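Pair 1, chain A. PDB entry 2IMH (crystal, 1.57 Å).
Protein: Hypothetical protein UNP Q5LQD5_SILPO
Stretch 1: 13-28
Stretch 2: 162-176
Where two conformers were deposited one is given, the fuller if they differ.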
# COMPACT_ATOMS: atom_id res chain seq x y z
N GLU A 13 14.88 -1.13 8.41
CA GLU A 13 15.25 -1.71 9.70
C GLU A 13 14.74 -3.15 9.87
O GLU A 13 15.47 -4.03 10.35
CB GLU A 13 14.80 -0.82 10.86
CG GLU A 13 14.90 -1.51 12.24
CD GLU A 13 14.87 -0.56 13.43
OE1 GLU A 13 14.35 0.58 13.30
OE2 GLU A 13 15.36 -0.96 14.50
N THR A 14 13.50 -3.40 9.44
CA THR A 14 12.86 -4.72 9.64
C THR A 14 12.79 -5.58 8.38
O THR A 14 12.67 -6.82 8.46
CB THR A 14 11.44 -4.59 10.20
OG1 THR A 14 10.58 -3.98 9.22
CG2 THR A 14 11.45 -3.73 11.47
N GLY A 15 12.84 -4.94 7.22
CA GLY A 15 12.67 -5.65 5.97
C GLY A 15 11.19 -5.75 5.63
O GLY A 15 10.83 -6.33 4.60
N ALA A 16 10.33 -5.16 6.47
CA ALA A 16 8.90 -5.11 6.13
C ALA A 16 8.71 -4.31 4.85
O ALA A 16 9.49 -3.41 4.54
CB ALA A 16 8.09 -4.48 7.25
N ILE A 17 7.66 -4.66 4.13
CA ILE A 17 7.22 -3.90 2.96
C ILE A 17 5.76 -3.53 3.18
O ILE A 17 5.03 -4.22 3.89
CB ILE A 17 7.43 -4.68 1.64
CG1 ILE A 17 6.70 -6.05 1.65
CG2 ILE A 17 8.94 -4.80 1.33
CD1 ILE A 17 6.72 -6.78 0.29
N GLY A 18 5.34 -2.41 2.60
CA GLY A 18 3.94 -2.04 2.76
C GLY A 18 3.45 -0.99 1.82
O GLY A 18 4.18 -0.49 0.97
N GLY A 19 2.17 -0.67 1.96
CA GLY A 19 1.57 0.39 1.16
C GLY A 19 0.30 0.87 1.82
O GLY A 19 -0.24 0.20 2.72
N ALA A 20 -0.18 2.01 1.37
CA ALA A 20 -1.43 2.56 1.87
C ALA A 20 -2.06 3.38 0.78
O ALA A 20 -1.36 3.92 -0.08
CB ALA A 20 -1.19 3.39 3.09
N ALA A 21 -3.39 3.50 0.80
CA ALA A 21 -4.07 4.21 -0.29
C ALA A 21 -5.40 4.74 0.17
O ALA A 21 -5.97 4.25 1.16
CB ALA A 21 -4.29 3.26 -1.47
N ALA A 22 -5.92 5.72 -0.55
CA ALA A 22 -7.25 6.23 -0.29
C ALA A 22 -7.81 6.74 -1.60
O ALA A 22 -7.04 7.19 -2.46
CB ALA A 22 -7.22 7.33 0.78
N THR A 23 -9.12 6.60 -1.78
CA THR A 23 -9.79 7.16 -2.96
C THR A 23 -11.12 7.79 -2.60
O THR A 23 -11.67 7.58 -1.51
CB THR A 23 -10.16 6.10 -4.02
OG1 THR A 23 -11.16 5.22 -3.51
CG2 THR A 23 -8.93 5.32 -4.52
N GLY A 24 -11.66 8.56 -3.55
CA GLY A 24 -13.03 9.03 -3.42
C GLY A 24 -14.06 8.02 -3.91
O GLY A 24 -15.17 8.42 -4.29
N SER A 25 -13.71 6.73 -3.90
CA SER A 25 -14.60 5.65 -4.29
C SER A 25 -14.50 4.47 -3.31
O SER A 25 -13.90 4.61 -2.25
CB SER A 25 -14.30 5.22 -5.73
OG SER A 25 -15.33 4.41 -6.27
N LEU A 26 -15.08 3.33 -3.68
CA LEU A 26 -15.16 2.17 -2.76
C LEU A 26 -13.96 1.25 -2.87
O LEU A 26 -13.31 1.18 -3.91
CB LEU A 26 -16.41 1.35 -3.08
CG LEU A 26 -17.73 2.11 -3.18
CD1 LEU A 26 -18.85 1.11 -3.46
CD2 LEU A 26 -18.03 2.94 -1.90
N CYS A 27 -13.68 0.52 -1.79
CA CYS A 27 -12.85 -0.68 -1.89
C CYS A 27 -11.44 -0.43 -2.42
O CYS A 27 -10.88 -1.30 -3.09
CB CYS A 27 -13.55 -1.73 -2.76
SG CYS A 27 -15.19 -2.26 -2.16
N VAL A 28 -10.85 0.73 -2.12
CA VAL A 28 -9.47 0.97 -2.57
C VAL A 28 -8.50 -0.18 -2.25
O VAL A 28 -7.66 -0.53 -3.07
CB VAL A 28 -8.89 2.31 -2.04
CG1 VAL A 28 -8.82 2.32 -0.50
CG2 VAL A 28 -7.51 2.59 -2.67
N GLY A 162 -13.66 14.63 -1.52
CA GLY A 162 -13.73 13.82 -0.30
C GLY A 162 -13.28 12.39 -0.59
O GLY A 162 -13.22 11.97 -1.74
N LEU A 163 -12.94 11.66 0.46
CA LEU A 163 -12.54 10.27 0.31
C LEU A 163 -13.63 9.36 0.87
O LEU A 163 -14.30 9.73 1.83
CB LEU A 163 -11.24 10.03 1.07
CG LEU A 163 -10.01 10.80 0.57
CD1 LEU A 163 -8.86 10.72 1.57
CD2 LEU A 163 -9.56 10.30 -0.79
N LEU A 164 -13.78 8.17 0.27
CA LEU A 164 -14.77 7.20 0.73
C LEU A 164 -14.15 5.88 1.19
O LEU A 164 -14.81 5.11 1.91
CB LEU A 164 -15.83 6.91 -0.35
CG LEU A 164 -16.78 8.04 -0.73
CD1 LEU A 164 -17.75 7.52 -1.81
CD2 LEU A 164 -17.52 8.57 0.52
N SER A 165 -12.91 5.60 0.80
CA SER A 165 -12.23 4.36 1.26
C SER A 165 -10.74 4.56 1.49
O SER A 165 -10.11 5.45 0.90
CB SER A 165 -12.49 3.21 0.28
OG SER A 165 -11.84 3.41 -0.98
N ALA A 166 -10.18 3.74 2.37
CA ALA A 166 -8.76 3.80 2.68
C ALA A 166 -8.31 2.39 3.04
O ALA A 166 -9.13 1.57 3.48
CB ALA A 166 -8.49 4.75 3.86
N ALA A 167 -7.03 2.11 2.83
CA ALA A 167 -6.48 0.80 3.19
C ALA A 167 -4.99 0.85 3.45
O ALA A 167 -4.29 1.78 3.00
CB ALA A 167 -6.77 -0.20 2.10
N MSE A 168 -4.52 -0.19 4.12
CA MSE A 168 -3.09 -0.40 4.35
C MSE A 168 -2.80 -1.88 4.20
O MSE A 168 -3.67 -2.72 4.48
CB MSE A 168 -2.68 0.07 5.75
CG MSE A 168 -1.17 0.17 5.96
SE MSE A 168 -0.70 1.26 7.52
CE MSE A 168 -1.46 2.91 6.85
N LEU A 169 -1.59 -2.18 3.76
CA LEU A 169 -1.15 -3.55 3.63
C LEU A 169 0.31 -3.58 4.05
O LEU A 169 1.12 -2.85 3.45
CB LEU A 169 -1.30 -4.03 2.18
CG LEU A 169 -0.76 -5.43 1.90
CD1 LEU A 169 -1.62 -6.45 2.67
CD2 LEU A 169 -0.72 -5.77 0.40
N VAL A 170 0.64 -4.39 5.04
CA VAL A 170 2.03 -4.50 5.49
C VAL A 170 2.41 -5.96 5.68
O VAL A 170 1.66 -6.73 6.30
CB VAL A 170 2.30 -3.71 6.79
CG1 VAL A 170 3.76 -3.94 7.30
CG2 VAL A 170 2.02 -2.20 6.57
N LEU A 171 3.58 -6.32 5.16
CA LEU A 171 4.05 -7.71 5.15
C LEU A 171 5.44 -7.81 5.76
O LEU A 171 6.28 -6.95 5.54
CB LEU A 171 4.12 -8.24 3.72
CG LEU A 171 2.88 -8.08 2.83
CD1 LEU A 171 3.16 -8.64 1.44
CD2 LEU A 171 1.68 -8.79 3.47
N HIS A 172 5.68 -8.88 6.50
CA HIS A 172 6.98 -9.14 7.09
C HIS A 172 7.05 -10.65 7.36
O HIS A 172 6.04 -11.23 7.75
CB HIS A 172 7.11 -8.42 8.41
CG HIS A 172 8.46 -8.58 9.04
ND1 HIS A 172 8.77 -9.66 9.85
CD2 HIS A 172 9.59 -7.84 8.94
CE1 HIS A 172 10.03 -9.56 10.24
NE2 HIS A 172 10.55 -8.46 9.71
N PRO A 173 8.22 -11.28 7.17
CA PRO A 173 8.26 -12.74 7.28
C PRO A 173 7.94 -13.32 8.66
O PRO A 173 7.60 -14.50 8.75
CB PRO A 173 9.71 -13.09 6.92
CG PRO A 173 10.48 -11.85 7.19
CD PRO A 173 9.54 -10.72 6.83
N ASP A 174 8.06 -12.51 9.72
CA ASP A 174 7.81 -12.98 11.09
C ASP A 174 6.40 -12.64 11.56
O ASP A 174 6.07 -12.85 12.74
CB ASP A 174 8.82 -12.37 12.07
CG ASP A 174 10.25 -12.77 11.75
OD1 ASP A 174 10.47 -13.82 11.11
OD2 ASP A 174 11.16 -12.00 12.15
N ARG A 175 5.58 -12.10 10.66
CA ARG A 175 4.26 -11.61 11.03
C ARG A 175 3.24 -12.11 10.03
O ARG A 175 3.56 -12.27 8.85
CB ARG A 175 4.22 -10.08 10.99
CG ARG A 175 5.31 -9.38 11.81
CD ARG A 175 5.32 -7.90 11.48
NE ARG A 175 6.64 -7.27 11.63
CZ ARG A 175 6.93 -6.04 11.22
NH1 ARG A 175 8.15 -5.55 11.39
NH2 ARG A 175 5.99 -5.29 10.63
N PRO A 176 1.98 -12.29 10.47
CA PRO A 176 0.94 -12.53 9.48
C PRO A 176 0.69 -11.22 8.72
O PRO A 176 1.04 -10.16 9.20
CB PRO A 176 -0.27 -12.92 10.33
CG PRO A 176 -0.03 -12.30 11.67
CD PRO A 176 1.46 -12.26 11.86

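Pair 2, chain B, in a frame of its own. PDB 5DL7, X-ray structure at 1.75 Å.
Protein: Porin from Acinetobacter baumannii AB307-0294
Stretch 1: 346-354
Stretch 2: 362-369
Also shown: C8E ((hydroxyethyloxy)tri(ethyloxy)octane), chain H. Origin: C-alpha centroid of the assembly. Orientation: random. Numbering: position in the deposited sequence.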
# COMPACT_ATOMS: atom_id res chain seq x y z
N ARG B 346 -13.73 -3.05 -11.04
CA ARG B 346 -13.63 -1.64 -11.05
C ARG B 346 -12.97 -1.12 -12.26
O ARG B 346 -12.23 -1.93 -12.91
CB ARG B 346 -12.88 -1.21 -9.82
CG ARG B 346 -11.47 -1.69 -9.71
CD ARG B 346 -10.84 -1.14 -8.38
NE ARG B 346 -9.50 -1.69 -8.21
CZ ARG B 346 -8.67 -1.29 -7.27
NH1 ARG B 346 -9.01 -0.40 -6.29
NH2 ARG B 346 -7.47 -1.92 -7.20
N TYR B 347 -13.30 0.06 -12.69
CA TYR B 347 -12.72 0.67 -13.86
C TYR B 347 -12.29 2.10 -13.40
O TYR B 347 -13.09 2.80 -12.77
CB TYR B 347 -13.72 0.78 -14.94
CG TYR B 347 -13.21 1.58 -16.17
CD1 TYR B 347 -12.26 1.03 -17.09
CD2 TYR B 347 -13.67 2.89 -16.44
CE1 TYR B 347 -11.82 1.78 -18.20
CE2 TYR B 347 -13.23 3.61 -17.56
CZ TYR B 347 -12.30 3.08 -18.40
OH TYR B 347 -11.88 3.78 -19.48
N ALA B 348 -11.19 2.54 -13.87
CA ALA B 348 -10.78 3.95 -13.73
C ALA B 348 -10.23 4.54 -15.04
O ALA B 348 -9.54 3.78 -15.75
CB ALA B 348 -9.72 4.07 -12.63
N LYS B 349 -10.54 5.77 -15.32
CA LYS B 349 -9.85 6.46 -16.33
C LYS B 349 -9.27 7.77 -15.82
O LYS B 349 -9.93 8.51 -15.12
CB LYS B 349 -10.80 6.76 -17.45
CG LYS B 349 -11.90 7.62 -17.28
CD LYS B 349 -12.49 8.04 -18.68
CE LYS B 349 -13.34 9.30 -18.72
NZ LYS B 349 -14.84 9.33 -18.62
N GLY B 350 -8.03 7.95 -16.22
CA GLY B 350 -7.31 9.20 -15.92
C GLY B 350 -7.02 10.01 -17.15
O GLY B 350 -6.66 9.44 -18.22
N GLU B 351 -7.29 11.32 -17.05
CA GLU B 351 -7.04 12.21 -18.16
C GLU B 351 -6.38 13.46 -17.76
O GLU B 351 -6.25 13.77 -16.61
CB GLU B 351 -8.46 12.59 -18.71
CG GLU B 351 -9.32 11.59 -19.03
CD GLU B 351 -10.70 12.11 -19.53
OE1 GLU B 351 -11.16 13.30 -19.31
OE2 GLU B 351 -11.36 11.23 -20.05
N ASP B 352 -6.02 14.29 -18.76
CA ASP B 352 -5.37 15.59 -18.52
C ASP B 352 -4.01 15.40 -17.86
O ASP B 352 -3.52 16.43 -17.32
CB ASP B 352 -6.25 16.61 -17.77
CG ASP B 352 -7.61 16.94 -18.44
OD1 ASP B 352 -7.68 16.81 -19.71
OD2 ASP B 352 -8.65 17.34 -17.71
N ILE B 353 -3.36 14.30 -18.06
CA ILE B 353 -1.98 14.01 -17.50
C ILE B 353 -0.96 14.89 -18.19
O ILE B 353 -0.82 14.87 -19.43
CB ILE B 353 -1.66 12.61 -17.61
CG1 ILE B 353 -2.62 11.70 -16.81
CG2 ILE B 353 -0.17 12.34 -17.25
CD1 ILE B 353 -2.46 10.28 -17.24
N ASP B 354 -0.28 15.67 -17.31
CA ASP B 354 0.79 16.56 -17.77
C ASP B 354 2.13 15.99 -17.32
O ASP B 354 2.43 15.98 -16.14
CB ASP B 354 0.57 17.99 -17.23
CG ASP B 354 1.55 19.02 -17.77
OD1 ASP B 354 2.59 18.67 -18.35
OD2 ASP B 354 1.31 20.22 -17.38
N ARG B 362 -1.27 16.37 -23.66
CA ARG B 362 -1.71 15.67 -22.47
C ARG B 362 -1.92 14.22 -22.69
O ARG B 362 -2.19 13.75 -23.84
CB ARG B 362 -2.91 16.33 -21.82
CG ARG B 362 -2.71 17.80 -21.44
CD ARG B 362 -1.83 17.96 -20.15
NE ARG B 362 -1.68 19.36 -19.88
CZ ARG B 362 -0.70 20.13 -20.27
NH1 ARG B 362 0.25 19.68 -21.06
NH2 ARG B 362 -0.69 21.42 -19.99
N PHE B 363 -1.83 13.41 -21.66
CA PHE B 363 -1.87 11.99 -21.72
C PHE B 363 -3.12 11.44 -20.93
O PHE B 363 -3.83 12.17 -20.25
CB PHE B 363 -0.53 11.38 -21.22
CG PHE B 363 0.67 11.86 -21.99
CD1 PHE B 363 0.94 11.25 -23.20
CD2 PHE B 363 1.31 13.06 -21.67
CE1 PHE B 363 1.95 11.60 -24.06
CE2 PHE B 363 2.39 13.45 -22.50
CZ PHE B 363 2.66 12.75 -23.65
N LYS B 364 -3.31 10.13 -21.14
CA LYS B 364 -4.47 9.45 -20.59
C LYS B 364 -4.10 8.04 -20.26
O LYS B 364 -3.16 7.40 -20.85
CB LYS B 364 -5.75 9.63 -21.49
CG LYS B 364 -5.63 9.01 -22.79
CD LYS B 364 -6.78 9.45 -23.69
CE LYS B 364 -6.44 8.73 -25.02
NZ LYS B 364 -7.42 9.01 -26.00
N GLU B 365 -4.87 7.44 -19.31
CA GLU B 365 -4.67 6.00 -18.94
C GLU B 365 -5.95 5.41 -18.41
O GLU B 365 -6.81 6.17 -17.92
CB GLU B 365 -3.52 5.82 -17.91
CG GLU B 365 -3.85 6.57 -16.64
CD GLU B 365 -2.70 6.59 -15.61
OE1 GLU B 365 -1.89 5.65 -15.59
OE2 GLU B 365 -2.72 7.40 -14.59
N ASP B 366 -6.10 4.11 -18.52
CA ASP B 366 -7.31 3.47 -17.96
C ASP B 366 -7.01 2.06 -17.53
O ASP B 366 -6.07 1.42 -18.02
CB ASP B 366 -8.56 3.63 -18.78
CG ASP B 366 -8.64 2.81 -20.07
OD1 ASP B 366 -7.65 2.19 -20.50
OD2 ASP B 366 -9.77 2.77 -20.70
N SER B 367 -7.81 1.59 -16.59
CA SER B 367 -7.69 0.21 -16.06
C SER B 367 -9.05 -0.40 -15.85
O SER B 367 -9.90 0.24 -15.19
CB SER B 367 -7.09 0.29 -14.64
OG SER B 367 -5.74 0.69 -14.58
N LEU B 368 -9.17 -1.61 -16.30
CA LEU B 368 -10.33 -2.50 -15.93
C LEU B 368 -9.76 -3.62 -15.08
O LEU B 368 -8.92 -4.36 -15.57
CB LEU B 368 -11.11 -3.04 -17.15
CG LEU B 368 -12.31 -3.96 -16.81
CD1 LEU B 368 -13.37 -3.12 -15.96
CD2 LEU B 368 -12.84 -4.39 -18.15
N GLU B 369 -10.23 -3.76 -13.87
CA GLU B 369 -9.79 -4.79 -12.96
C GLU B 369 -10.89 -5.72 -12.45
O GLU B 369 -12.03 -5.35 -12.32
CB GLU B 369 -9.17 -4.28 -11.68
CG GLU B 369 -8.02 -3.29 -11.99
CD GLU B 369 -7.22 -2.93 -10.70
OE1 GLU B 369 -7.57 -3.29 -9.57
OE2 GLU B 369 -6.20 -2.17 -10.93
C1 C8E H . -16.25 -2.46 -13.99
C2 C8E H . -17.13 -1.73 -13.07
C3 C8E H . -18.51 -2.25 -13.21
C4 C8E H . -19.48 -1.32 -12.56
C5 C8E H . -20.83 -1.83 -12.24
C6 C8E H . -22.04 -0.91 -12.35
C7 C8E H . -23.12 -1.26 -11.32
C8 C8E H . -24.60 -0.79 -11.54
O9 C8E H . -25.35 -1.34 -10.42
C10 C8E H . -26.77 -1.26 -10.29
C11 C8E H . -27.32 -2.49 -9.53
O12 C8E H . -26.42 -2.96 -8.48
C13 C8E H . -26.90 -4.03 -7.64
C14 C8E H . -27.93 -3.53 -6.63
O15 C8E H . -28.41 -4.61 -5.84
C16 C8E H . -29.86 -4.78 -5.80
O HOH W 1 -3.50 19.29 -17.71
O HOH W 2 -5.94 13.66 -21.58

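Both pairs are two antiparallel strands lying side by side in one sheet. The axes come within 4.7 Å in pair 1 and 4.6 Å in pair 2, at 174° and 177° between their N-to-C directions, and the central backbones superpose with an RMSD of 0.7 Å. Ile A17, Gly A19 and Ala A21 match Arg B346, Ala B348 and Gly B350; across from them Leu A171, Leu A169 and Ala A167 match Glu B369, Ser B367 and Glu B365. At each of these levels two backbone hydrogen bonds close a ring: Gly A19 N to Leu A169 O (2.8 Å) and Leu A169 N to Gly A19 O (2.9 Å) in pair 1, Ala B348 N to Ser B367 O and Ser B367 N to Ala B348 O (both 2.9 Å) in pair 2.

On this shared frame the side chains differ sharply. Where pair 1 sets Ile A17 beside Leu A171, with Ile A17 CG1 4.0 Å from Leu A171 CB, pair 2 places a buried salt bridge. The long side chain of Arg B346 brings NE and NH2 to 2.9 and 2.7 Å from OE1 of Glu B369, so opposite charges compensate each other away from solvent.

The next level, on the other face, pairs Gly A18 with Val A170, matching Tyr B347 and Leu B368. A CB on Gly A18 would clash with Leu A169 O and Val A170 CG2, so glycine suits this place. In pair 2 there is room for a tyrosine, and Tyr B347 CB lies 4.0 Å from Leu B368 CD1. Its ring extends along the strands until Tyr B347 OH donates a hydrogen bond to Asp B366 OD2 (2.6 Å). Leu B368 CD1 also lies 3.6 Å from C1 of the bound detergent C8E, an apolar contact fitting for a leucine. At the position of Asp B366, pair 1 has the selenomethionine Met A168, where Met A168 CE packs 3.8 Å from Ala A20 CB; the small alanine leaves space for it. Lys B349, which matches Ala A20, instead leads its end away from the partner strand.

The pairs part at the end of the ladder. Pair 1 keeps its register, with Thr A23 N bonded to Ser A165 O (3.1 Å). Ser A165 is small enough for its OG to serve as a connector, donating to Ser A25 O (2.7 Å) and accepting from Val A28 N (3.1 Å). In pair 2 a beta bulge shifts the register by one, and Ile B353 pairs with Phe B363, the match of Ser A165. Ile B353 CB and Phe B363 CB are 4.0 Å apart, a buried apolar contact. Asp B352, matching Thr A23, has its N 3.4 Å from Phe B363 O at a poor angle; a water bridges the two, 2.9 Å from each atom. Beyond it, Asp B354 and Arg B362 match Ser A25 and Leu A164. Asp B354 OD2 lies 3.5 Å from Arg B362 NH2 over the guanidinium face, a salt bridge of charges alone.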